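Local coordinates for 5-carboxyvanillate decarboxylase (Sphingomonas paucimobilis, PDB 4L6D), which probably removes a carboxyl group from 5-carboxyvanillate, as a manganese-binding decarboxylase built on the amidohydrolase fold, at residues D149-D154 with A206-L211; L171-R176 with I200-N205; K222-H227 with N266-T271. All coordinates share one frame; numbering follows the deposited sequence.

Contact 1: D149-D154 with A206-L211; sequences DLYYDD and AVRMIL
Arg208 reaches out from helix 206-211 and grips Asp153 side-on with two nitrogens, one for each carboxylate oxygen. Its chain runs straight to CD and then bends, with chi3 at 66°, which sets NE beside the carboxylate. The bond from Arg208 NE to Asp153 OD1 is 2.9 Å long and nearly straight (175°). It lies in the guanidinium plane, although OD1 is met from above the plane of its own carboxylate. Arg208 NH2 bonds Asp153 OD2, also at 2.9 Å but more bent, and arrives on the syn side. The two flat groups are therefore twisted against each other, by 58°, and do not form a coplanar pair. Asp153 CG sits between its backbone N and carbonyl carbon, and Asp153, within the type I turn from Tyr151 to Asp154, directs its CB at the helix.

Tyr151 crosses the arginine at about a right angle: its CD2 lies 3.5 Å from Arg208 CD, and its hydroxyl is held by Glu201 and Ser179. On the next residue of the helix, Met209 CG packs on Tyr152 CB at 3.7 Å, while Tyr152 OH turns off to Thr147.

The ion pair joins the loop after strand 140-144 to helix 197-211 within one chain. Its outer partners, Asp188 (salt bridge to Arg208 NH2) and Tyr189 (hydrogen bond to Asp153 OD2) of the second subunit, place it at the subunit interface of this amidohydrolase-fold enzyme.

Contact 2: L171-R176 with I200-N205; sequences LYIHPR and IETSTN. With MN (manganese (II) ion), chain I; VNL (4-hydroxy-3-methoxybenzoate), chain J.
Thr202 fits against the strand end at Ile173 and Pro175, and its short side chain divides the contact between two branches. From CB, which the helix directs toward the strand, OG1 lies anti to the carbonyl carbon (chi1 -50°) and comes 3.1 Å from Pro175 CA and close to CB of the same proline. This is packing only: the hydroxyl spends its bond on Tyr198 O, one turn back in its own helix. The other branch, CG2, meets Ile173 O at 3.5 Å and Ile173 CG2 at 4.2 Å, the two methyls meeting as their side chains pass head to tail. An alanine here would probably open a gap beside Pro175 and Ile173 and cost Tyr198 O the hydroxyl's bond. One residue earlier, Glu201 CG packs 3.4 Å from Arg176 O, a buried oxygen with no polar partner in the model, while the Glu201 carboxylate bonds Ser145 through OE2 and Tyr151 and Ser179 through OE1.

His174 points away from the helix. Its ND1 donates to Pro175 O at 2.9 Å, on a carbonyl lone pair, and Pro175 CD lies over one ring face, so bond and packing together hold the imidazole's rotation. His174 NE2 then binds manganese at 2.2 Å, and the metal also takes O3 of the bound vanillate at 2.0 Å, a water, Glu8 and Asp297. A histidine at the C-terminal end of a barrel strand, serving the metal, is typical of the amidohydrolase active site.

Contact 3: K222-H227 with N266-T271; sequences KIVLGH and NFAITT
Ile223 and Phe267 run alongside each other from the same face of the sheet and form a close-packed part of this pairing of parallel strands. Ile223 CB stands over one face of the Phe267 ring, 3.9 Å from its centroid and 23° off the normal, a CH-pi contact displaced toward the rim. Ile223 CG2 adds a touch on Phe267 CE2 at 3.5 Å. Leu225 CD1 approaches Phe267 CD2 obliquely at 3.9 Å, and Phe267 is further stacked with Phe263.

Beneath this layer the backbones are stitched by four hydrogen bonds in regular parallel succession: Ile223 N to Asn266 O (2.8 Å), Ala268 N to Ile223 O, Leu225 N to Ala268 O and Thr270 N to Leu225 O. The strand axes approach to 4.6 Å and cross at -27°, a twist expected of a barrel wall.

On the opposite face Val224 CG1 meets Thr270 CG2 at 3.7 Å, but the Val224-Ala268 pair is looser, with 4.4 Å between Val224 CG2 and Ala268 CB. The solvent side is at Lys222, which is partly exposed: its chain, bent at chi2 and chi3, passes Asn266 O, and NZ bonds Arg265 O and a water that also reaches Phe267 O. At the other end the ladder stops at Thr270, whose OG1 packs on Gly226 CA and bonds Tyr172 OH. His227, beyond it, bonds Glu230 and Asp297, the latter a manganese ligand.

In the sheet, strand 223-225 has 171-174 as its other neighbour, and 267-270 has 292-293. Helix 197-211 lies on the Ile223, Leu225 and Phe267 face, bringing Ala206 and Ile210 against Phe267 and Thr202 against Leu225.

How the contacts relate
All three contacts are buried, but they differ in depth: the centres of contacts 2 and 3 lie about 7 and 8 Å from the chain centre, that of contact 1 about 15 Å, at the dimer interface. Contacts 1 and 2 share helix 197-211, where Asn205 OD1 accepts from Tyr152 N at 3.0 Å. Contacts 2 and 3 share the barrel sheet, joined by backbone bonds such as Leu171 N to Lys222 O. Chemistry follows place: an ion pair within the chain, extended by partners of the second subunit, in contact 1, helix-on-strand packing beside a metal ligand in contact 2, and a backbone ladder with apolar faces in contact 3. Met209 CE, near Ile223 CD1, links contact 1 to contact 3.

Contact 1: D149-D154 with A206-L211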
loop_
_atom_site.group_PDB
_atom_site.type_symbol
_atom_site.label_atom_id
_atom_site.label_comp_id
_atom_site.label_asym_id
_atom_site.label_seq_id
_atom_site.Cartn_x
_atom_site.Cartn_y
_atom_site.Cartn_z
ATOM N N ASP A 149 -18.617 -6.746 0.022
ATOM C CA ASP A 149 -17.637 -6.516 1.080
ATOM C C ASP A 149 -16.877 -7.778 1.452
ATOM O O ASP A 149 -16.400 -7.927 2.574
ATOM C CB ASP A 149 -18.313 -5.863 2.278
ATOM C CG ASP A 149 -19.003 -4.581 1.889
ATOM O OD1 ASP A 149 -18.277 -3.626 1.544
ATOM O OD2 ASP A 149 -20.261 -4.553 1.867
ATOM N N LEU A 150 -16.767 -8.676 0.481
ATOM C CA LEU A 150 -15.942 -9.869 0.604
ATOM C C LEU A 150 -14.855 -9.797 -0.445
ATOM O O LEU A 150 -15.055 -9.229 -1.524
ATOM C CB LEU A 150 -16.771 -11.124 0.361
ATOM C CG LEU A 150 -17.933 -11.360 1.307
ATOM C CD1 LEU A 150 -18.750 -12.537 0.822
ATOM C CD2 LEU A 150 -17.416 -11.599 2.707
ATOM N N TYR A 151 -13.710 -10.404 -0.135
ATOM C CA TYR A 151 -12.581 -10.448 -1.050
ATOM C C TYR A 151 -12.487 -11.814 -1.729
ATOM O O TYR A 151 -13.190 -12.753 -1.344
ATOM C CB TYR A 151 -11.297 -10.071 -0.306
ATOM C CG TYR A 151 -11.357 -8.639 0.168
ATOM C CD1 TYR A 151 -11.295 -7.594 -0.746
ATOM C CD2 TYR A 151 -11.503 -8.327 1.514
ATOM C CE1 TYR A 151 -11.377 -6.269 -0.334
ATOM C CE2 TYR A 151 -11.586 -6.996 1.941
ATOM C CZ TYR A 151 -11.514 -5.977 1.011
ATOM O OH TYR A 151 -11.595 -4.658 1.430
ATOM N N TYR A 152 -11.622 -11.919 -2.737
ATOM C CA TYR A 152 -11.674 -13.072 -3.640
ATOM C C TYR A 152 -10.911 -14.298 -3.150
ATOM O O TYR A 152 -10.760 -15.270 -3.889
ATOM C CB TYR A 152 -11.321 -12.684 -5.085
ATOM C CG TYR A 152 -12.363 -11.742 -5.647
ATOM C CD1 TYR A 152 -13.720 -12.024 -5.504
ATOM C CD2 TYR A 152 -11.998 -10.544 -6.243
ATOM C CE1 TYR A 152 -14.685 -11.152 -5.970
ATOM C CE2 TYR A 152 -12.955 -9.671 -6.730
ATOM C CZ TYR A 152 -14.294 -9.976 -6.581
ATOM O OH TYR A 152 -15.264 -9.107 -7.040
ATOM N N ASP A 153 -10.464 -14.251 -1.898
ATOM C CA ASP A 153 -10.057 -15.463 -1.190
ATOM C C ASP A 153 -11.264 -16.267 -0.704
ATOM O O ASP A 153 -11.140 -17.442 -0.394
ATOM C CB ASP A 153 -9.160 -15.128 0.007
ATOM C CG ASP A 153 -9.837 -14.221 1.027
ATOM O OD1 ASP A 153 -10.302 -13.129 0.639
ATOM O OD2 ASP A 153 -9.877 -14.592 2.224
ATOM N N ASP A 154 -12.434 -15.641 -0.623
ATOM C CA ASP A 154 -13.594 -16.312 -0.048
ATOM C C ASP A 154 -14.055 -17.441 -0.976
ATOM O O ASP A 154 -14.229 -17.221 -2.174
ATOM C CB ASP A 154 -14.721 -15.302 0.181
ATOM C CG ASP A 154 -15.826 -15.848 1.072
ATOM O OD1 ASP A 154 -16.371 -16.932 0.783
ATOM O OD2 ASP A 154 -16.140 -15.185 2.084
ATOM N N ALA A 206 -5.951 -8.533 -3.653
ATOM C CA ALA A 206 -5.001 -9.407 -4.326
ATOM C C ALA A 206 -4.070 -10.159 -3.372
ATOM O O ALA A 206 -3.748 -11.336 -3.604
ATOM C CB ALA A 206 -4.195 -8.622 -5.362
ATOM N N VAL A 207 -3.614 -9.485 -2.318
ATOM C CA VAL A 207 -2.760 -10.161 -1.346
ATOM C C VAL A 207 -3.520 -11.295 -0.642
ATOM O O VAL A 207 -2.970 -12.377 -0.434
ATOM C CB VAL A 207 -2.159 -9.157 -0.340
ATOM C CG1 VAL A 207 -1.477 -9.878 0.820
ATOM C CG2 VAL A 207 -1.172 -8.251 -1.059
ATOM N N ARG A 208 -4.788 -11.063 -0.302
ATOM C CA ARG A 208 -5.611 -12.116 0.288
ATOM C C ARG A 208 -5.728 -13.289 -0.682
ATOM O O ARG A 208 -5.651 -14.447 -0.279
ATOM C CB ARG A 208 -7.016 -11.611 0.647
ATOM C CG ARG A 208 -7.056 -10.580 1.772
ATOM C CD ARG A 208 -8.506 -10.121 2.035
ATOM N NE ARG A 208 -9.307 -11.233 2.552
ATOM C CZ ARG A 208 -9.542 -11.456 3.839
ATOM N NH1 ARG A 208 -9.108 -10.606 4.763
ATOM N NH2 ARG A 208 -10.233 -12.524 4.209
ATOM N N MET A 209 -5.902 -12.982 -1.966
ATOM C CA MET A 209 -6.006 -14.045 -2.973
ATOM C C MET A 209 -4.750 -14.900 -2.989
ATOM O O MET A 209 -4.818 -16.131 -2.939
ATOM C CB MET A 209 -6.254 -13.458 -4.368
ATOM C CG MET A 209 -7.641 -12.831 -4.537
ATOM S SD MET A 209 -7.786 -11.804 -6.016
ATOM C CE MET A 209 -7.906 -13.036 -7.311
ATOM N N ILE A 210 -3.594 -14.245 -3.032
ATOM C CA ILE A 210 -2.339 -14.977 -3.044
ATOM C C ILE A 210 -2.140 -15.798 -1.770
ATOM O O ILE A 210 -1.868 -16.999 -1.837
ATOM C CB ILE A 210 -1.157 -14.018 -3.244
ATOM C CG1 ILE A 210 -1.224 -13.399 -4.646
ATOM C CG2 ILE A 210 0.172 -14.731 -3.049
ATOM C CD1 ILE A 210 -0.251 -12.259 -4.854
ATOM N N LEU A 211 -2.260 -15.156 -0.613
ATOM C CA LEU A 211 -1.974 -15.835 0.646
ATOM C C LEU A 211 -2.949 -16.961 0.972
ATOM O O LEU A 211 -2.593 -17.898 1.688
ATOM C CB LEU A 211 -1.903 -14.838 1.813
ATOM C CG LEU A 211 -0.735 -13.848 1.747
ATOM C CD1 LEU A 211 -0.765 -12.928 2.961
ATOM C CD2 LEU A 211 0.612 -14.557 1.644
#

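Contact 2: L171-R176 with I200-N205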
loop_
_atom_site.group_PDB
_atom_site.type_symbol
_atom_site.label_atom_id
_atom_site.label_comp_id
_atom_site.label_asym_id
_atom_site.label_seq_id
_atom_site.Cartn_x
_atom_site.Cartn_y
_atom_site.Cartn_z
ATOM N N LEU A 171 -8.313 -11.790 -16.063
ATOM C CA LEU A 171 -9.224 -10.951 -15.284
ATOM C C LEU A 171 -8.516 -9.701 -14.790
ATOM O O LEU A 171 -7.571 -9.780 -14.004
ATOM C CB LEU A 171 -9.773 -11.726 -14.088
ATOM C CG LEU A 171 -10.622 -10.901 -13.114
ATOM C CD1 LEU A 171 -11.939 -10.451 -13.757
ATOM C CD2 LEU A 171 -10.903 -11.706 -11.857
ATOM N N TYR A 172 -8.976 -8.544 -15.257
ATOM C CA TYR A 172 -8.484 -7.269 -14.757
ATOM C C TYR A 172 -9.248 -6.972 -13.478
ATOM O O TYR A 172 -10.469 -6.822 -13.511
ATOM C CB TYR A 172 -8.750 -6.179 -15.802
ATOM C CG TYR A 172 -7.840 -4.966 -15.733
ATOM C CD1 TYR A 172 -7.709 -4.226 -14.562
ATOM C CD2 TYR A 172 -7.125 -4.553 -16.858
ATOM C CE1 TYR A 172 -6.893 -3.105 -14.509
ATOM C CE2 TYR A 172 -6.306 -3.442 -16.823
ATOM C CZ TYR A 172 -6.186 -2.730 -15.643
ATOM O OH TYR A 172 -5.367 -1.633 -15.625
ATOM N N ILE A 173 -8.552 -6.942 -12.345
ATOM C CA ILE A 173 -9.200 -6.526 -11.103
ATOM C C ILE A 173 -8.948 -5.043 -10.919
ATOM O O ILE A 173 -7.902 -4.627 -10.403
ATOM C CB ILE A 173 -8.752 -7.343 -9.869
ATOM C CG1 ILE A 173 -9.049 -8.830 -10.085
ATOM C CG2 ILE A 173 -9.502 -6.853 -8.639
ATOM C CD1 ILE A 173 -8.582 -9.731 -8.937
ATOM N N HIS A 174 -9.922 -4.263 -11.380
ATOM C CA HIS A 174 -9.906 -2.807 -11.313
ATOM C C HIS A 174 -10.288 -2.389 -9.895
ATOM O O HIS A 174 -10.928 -3.148 -9.183
ATOM C CB HIS A 174 -10.937 -2.298 -12.324
ATOM C CG HIS A 174 -10.941 -0.814 -12.508
ATOM N ND1 HIS A 174 -11.624 0.042 -11.670
ATOM C CD2 HIS A 174 -10.339 -0.034 -13.435
ATOM C CE1 HIS A 174 -11.447 1.284 -12.076
ATOM N NE2 HIS A 174 -10.669 1.267 -13.144
ATOM N N PRO A 175 -9.899 -1.182 -9.461
ATOM C CA PRO A 175 -10.358 -0.764 -8.129
ATOM C C PRO A 175 -11.858 -0.456 -8.018
ATOM O O PRO A 175 -12.586 -0.283 -8.995
ATOM C CB PRO A 175 -9.556 0.524 -7.860
ATOM C CG PRO A 175 -8.367 0.423 -8.780
ATOM C CD PRO A 175 -8.854 -0.291 -9.997
ATOM N N ARG A 176 -12.311 -0.418 -6.774
ATOM C CA ARG A 176 -13.481 0.366 -6.390
ATOM C C ARG A 176 -13.123 0.925 -5.018
ATOM O O ARG A 176 -12.018 0.708 -4.526
ATOM C CB ARG A 176 -14.769 -0.475 -6.373
ATOM C CG ARG A 176 -14.723 -1.657 -5.416
ATOM C CD ARG A 176 -16.003 -2.464 -5.433
ATOM N NE ARG A 176 -17.128 -1.742 -4.850
ATOM C CZ ARG A 176 -18.293 -2.307 -4.558
ATOM N NH1 ARG A 176 -18.478 -3.595 -4.823
ATOM N NH2 ARG A 176 -19.266 -1.584 -4.017
ATOM N N ILE A 200 -5.311 0.747 -1.830
ATOM C CA ILE A 200 -5.336 -0.072 -0.621
ATOM C C ILE A 200 -6.371 -1.196 -0.730
ATOM O O ILE A 200 -6.081 -2.355 -0.418
ATOM C CB ILE A 200 -5.615 0.780 0.624
ATOM C CG1 ILE A 200 -4.550 1.871 0.798
ATOM C CG2 ILE A 200 -5.688 -0.113 1.855
ATOM C CD1 ILE A 200 -3.127 1.332 0.859
ATOM N N GLU A 201 -7.565 -0.850 -1.200
ATOM C CA GLU A 201 -8.630 -1.823 -1.407
ATOM C C GLU A 201 -8.220 -2.945 -2.363
ATOM O O GLU A 201 -8.365 -4.131 -2.035
ATOM C CB GLU A 201 -9.876 -1.082 -1.920
ATOM C CG GLU A 201 -10.907 -1.935 -2.651
ATOM C CD GLU A 201 -11.601 -2.953 -1.765
ATOM O OE1 GLU A 201 -11.621 -2.793 -0.521
ATOM O OE2 GLU A 201 -12.116 -3.930 -2.345
ATOM N N THR A 202 -7.672 -2.562 -3.517
ATOM C CA THR A 202 -7.401 -3.514 -4.590
ATOM C C THR A 202 -6.189 -4.386 -4.272
ATOM O O THR A 202 -6.217 -5.603 -4.492
ATOM C CB THR A 202 -7.208 -2.775 -5.923
ATOM O OG1 THR A 202 -8.308 -1.876 -6.110
ATOM C CG2 THR A 202 -7.195 -3.754 -7.093
ATOM N N SER A 203 -5.129 -3.770 -3.744
ATOM C CA SER A 203 -3.940 -4.528 -3.371
ATOM C C SER A 203 -4.251 -5.503 -2.247
ATOM O O SER A 203 -3.759 -6.632 -2.254
ATOM C CB SER A 203 -2.766 -3.621 -2.976
ATOM O OG SER A 203 -3.085 -2.805 -1.861
ATOM N N THR A 204 -5.055 -5.083 -1.276
ATOM C CA THR A 204 -5.387 -5.985 -0.170
ATOM C C THR A 204 -6.180 -7.199 -0.655
ATOM O O THR A 204 -5.934 -8.315 -0.219
ATOM C CB THR A 204 -6.104 -5.239 0.963
ATOM O OG1 THR A 204 -5.230 -4.223 1.482
ATOM C CG2 THR A 204 -6.488 -6.186 2.090
ATOM N N ASN A 205 -7.118 -6.969 -1.568
ATOM C CA ASN A 205 -7.853 -8.053 -2.208
ATOM C C ASN A 205 -6.861 -9.043 -2.827
ATOM O O ASN A 205 -6.877 -10.245 -2.527
ATOM C CB ASN A 205 -8.782 -7.457 -3.275
ATOM C CG ASN A 205 -9.904 -8.406 -3.698
ATOM O OD1 ASN A 205 -9.870 -9.602 -3.424
ATOM N ND2 ASN A 205 -10.916 -7.849 -4.370
HETATM MN MN MN I . -9.714 3.011 -14.084
HETATM C C1 VNL J . -11.695 7.657 -11.061
HETATM C CO1 VNL J . -10.441 7.396 -11.629
HETATM C CO2 VNL J . -12.738 6.713 -11.129
HETATM C CM1 VNL J . -10.203 6.177 -12.291
HETATM C CM2 VNL J . -12.520 5.494 -11.768
HETATM O OM VNL J . -13.472 4.515 -11.884
HETATM C CZ VNL J . -11.214 5.220 -12.374
HETATM C CC VNL J . -11.939 8.985 -10.393
HETATM C CV VNL J . -14.778 4.701 -11.306
HETATM O O1 VNL J . -11.146 9.948 -10.573
HETATM O O2 VNL J . -12.982 9.125 -9.711
HETATM O O3 VNL J . -11.178 4.175 -13.256
HETATM O O HOH W 1 -10.663 2.570 -16.012
#

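Contact 3: K222-H227 with N266-T271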
loop_
_atom_site.group_PDB
_atom_site.type_symbol
_atom_site.label_atom_id
_atom_site.label_comp_id
_atom_site.label_asym_id
_atom_site.label_seq_id
_atom_site.Cartn_x
_atom_site.Cartn_y
_atom_site.Cartn_z
ATOM N N LYS A 222 -5.026 -15.842 -14.866
ATOM C CA LYS A 222 -4.234 -14.647 -15.130
ATOM C C LYS A 222 -5.008 -13.435 -14.623
ATOM O O LYS A 222 -6.160 -13.214 -15.003
ATOM C CB LYS A 222 -3.895 -14.491 -16.614
ATOM C CG LYS A 222 -2.967 -13.307 -16.931
ATOM C CD LYS A 222 -1.518 -13.546 -16.452
ATOM C CE LYS A 222 -0.770 -14.473 -17.404
ATOM N NZ LYS A 222 0.526 -14.960 -16.839
ATOM N N ILE A 223 -4.362 -12.685 -13.742
ATOM C CA ILE A 223 -4.932 -11.498 -13.112
ATOM C C ILE A 223 -4.130 -10.280 -13.550
ATOM O O ILE A 223 -2.899 -10.331 -13.625
ATOM C CB ILE A 223 -4.867 -11.607 -11.570
ATOM C CG1 ILE A 223 -5.496 -12.920 -11.078
ATOM C CG2 ILE A 223 -5.497 -10.369 -10.900
ATOM C CD1 ILE A 223 -6.975 -13.070 -11.380
ATOM N N VAL A 224 -4.821 -9.185 -13.853
ATOM C CA VAL A 224 -4.141 -7.955 -14.231
ATOM C C VAL A 224 -4.509 -6.854 -13.231
ATOM O O VAL A 224 -5.680 -6.699 -12.865
ATOM C CB VAL A 224 -4.500 -7.548 -15.672
ATOM C CG1 VAL A 224 -3.952 -6.156 -15.992
ATOM C CG2 VAL A 224 -3.951 -8.587 -16.681
ATOM N N LEU A 225 -3.495 -6.130 -12.759
ATOM C CA LEU A 225 -3.699 -5.010 -11.841
ATOM C C LEU A 225 -3.157 -3.708 -12.416
ATOM O O LEU A 225 -2.002 -3.646 -12.859
ATOM C CB LEU A 225 -2.997 -5.287 -10.512
ATOM C CG LEU A 225 -3.501 -6.474 -9.696
ATOM C CD1 LEU A 225 -2.617 -6.608 -8.456
ATOM C CD2 LEU A 225 -4.946 -6.279 -9.274
ATOM N N GLY A 226 -3.985 -2.669 -12.391
ATOM C CA GLY A 226 -3.582 -1.357 -12.854
ATOM C C GLY A 226 -2.770 -0.589 -11.821
ATOM O O GLY A 226 -2.384 -1.134 -10.782
ATOM N N HIS A 227 -2.488 0.672 -12.130
ATOM C CA HIS A 227 -1.826 1.570 -11.179
ATOM C C HIS A 227 -0.523 0.981 -10.680
ATOM O O HIS A 227 -0.255 0.926 -9.472
ATOM C CB HIS A 227 -2.820 1.938 -10.073
ATOM C CG HIS A 227 -4.174 2.198 -10.641
ATOM N ND1 HIS A 227 -5.228 1.323 -10.483
ATOM C CD2 HIS A 227 -4.599 3.148 -11.513
ATOM C CE1 HIS A 227 -6.256 1.748 -11.198
ATOM N NE2 HIS A 227 -5.902 2.856 -11.827
ATOM N N ASN A 266 1.267 -15.488 -12.116
ATOM C CA ASN A 266 -0.177 -15.325 -12.323
ATOM C C ASN A 266 -0.670 -13.910 -12.571
ATOM O O ASN A 266 -1.835 -13.728 -12.947
ATOM C CB ASN A 266 -0.942 -15.920 -11.141
ATOM C CG ASN A 266 -0.794 -17.426 -11.054
ATOM O OD1 ASN A 266 0.024 -17.951 -10.286
ATOM N ND2 ASN A 266 -1.581 -18.140 -11.858
ATOM N N PHE A 267 0.185 -12.913 -12.357
ATOM C CA PHE A 267 -0.242 -11.526 -12.541
ATOM C C PHE A 267 0.557 -10.813 -13.618
ATOM O O PHE A 267 1.705 -11.160 -13.898
ATOM C CB PHE A 267 -0.079 -10.709 -11.250
ATOM C CG PHE A 267 -1.014 -11.101 -10.138
ATOM C CD1 PHE A 267 -0.865 -12.300 -9.477
ATOM C CD2 PHE A 267 -1.990 -10.221 -9.711
ATOM C CE1 PHE A 267 -1.715 -12.646 -8.424
ATOM C CE2 PHE A 267 -2.839 -10.551 -8.656
ATOM C CZ PHE A 267 -2.702 -11.767 -8.019
ATOM N N ALA A 268 -0.076 -9.789 -14.188
ATOM C CA ALA A 268 0.616 -8.762 -14.960
ATOM C C ALA A 268 0.043 -7.433 -14.489
ATOM O O ALA A 268 -1.001 -7.396 -13.818
ATOM C CB ALA A 268 0.392 -8.950 -16.473
ATOM N N ILE A 269 0.727 -6.345 -14.822
ATOM C CA ILE A 269 0.335 -5.026 -14.338
ATOM C C ILE A 269 0.197 -4.036 -15.479
ATOM O O ILE A 269 0.709 -4.262 -16.574
ATOM C CB ILE A 269 1.325 -4.460 -13.274
ATOM C CG1 ILE A 269 2.663 -4.047 -13.901
ATOM C CG2 ILE A 269 1.569 -5.486 -12.178
ATOM C CD1 ILE A 269 3.514 -3.195 -12.965
ATOM N N THR A 270 -0.506 -2.939 -15.212
ATOM C CA THR A 270 -0.530 -1.814 -16.143
ATOM C C THR A 270 -0.079 -0.537 -15.467
ATOM O O THR A 270 -0.037 -0.454 -14.237
ATOM C CB THR A 270 -1.903 -1.573 -16.807
ATOM O OG1 THR A 270 -2.691 -0.704 -15.982
ATOM C CG2 THR A 270 -2.650 -2.889 -17.072
ATOM N N THR A 271 0.235 0.457 -16.291
ATOM C CA THR A 271 0.755 1.737 -15.817
ATOM C C THR A 271 -0.321 2.801 -15.615
ATOM O O THR A 271 0.017 3.965 -15.447
ATOM C CB THR A 271 1.785 2.306 -16.814
ATOM O OG1 THR A 271 1.127 2.613 -18.046
ATOM C CG2 THR A 271 2.902 1.279 -17.088
HETATM O O HOH W 2 2.302 -13.347 -15.623
#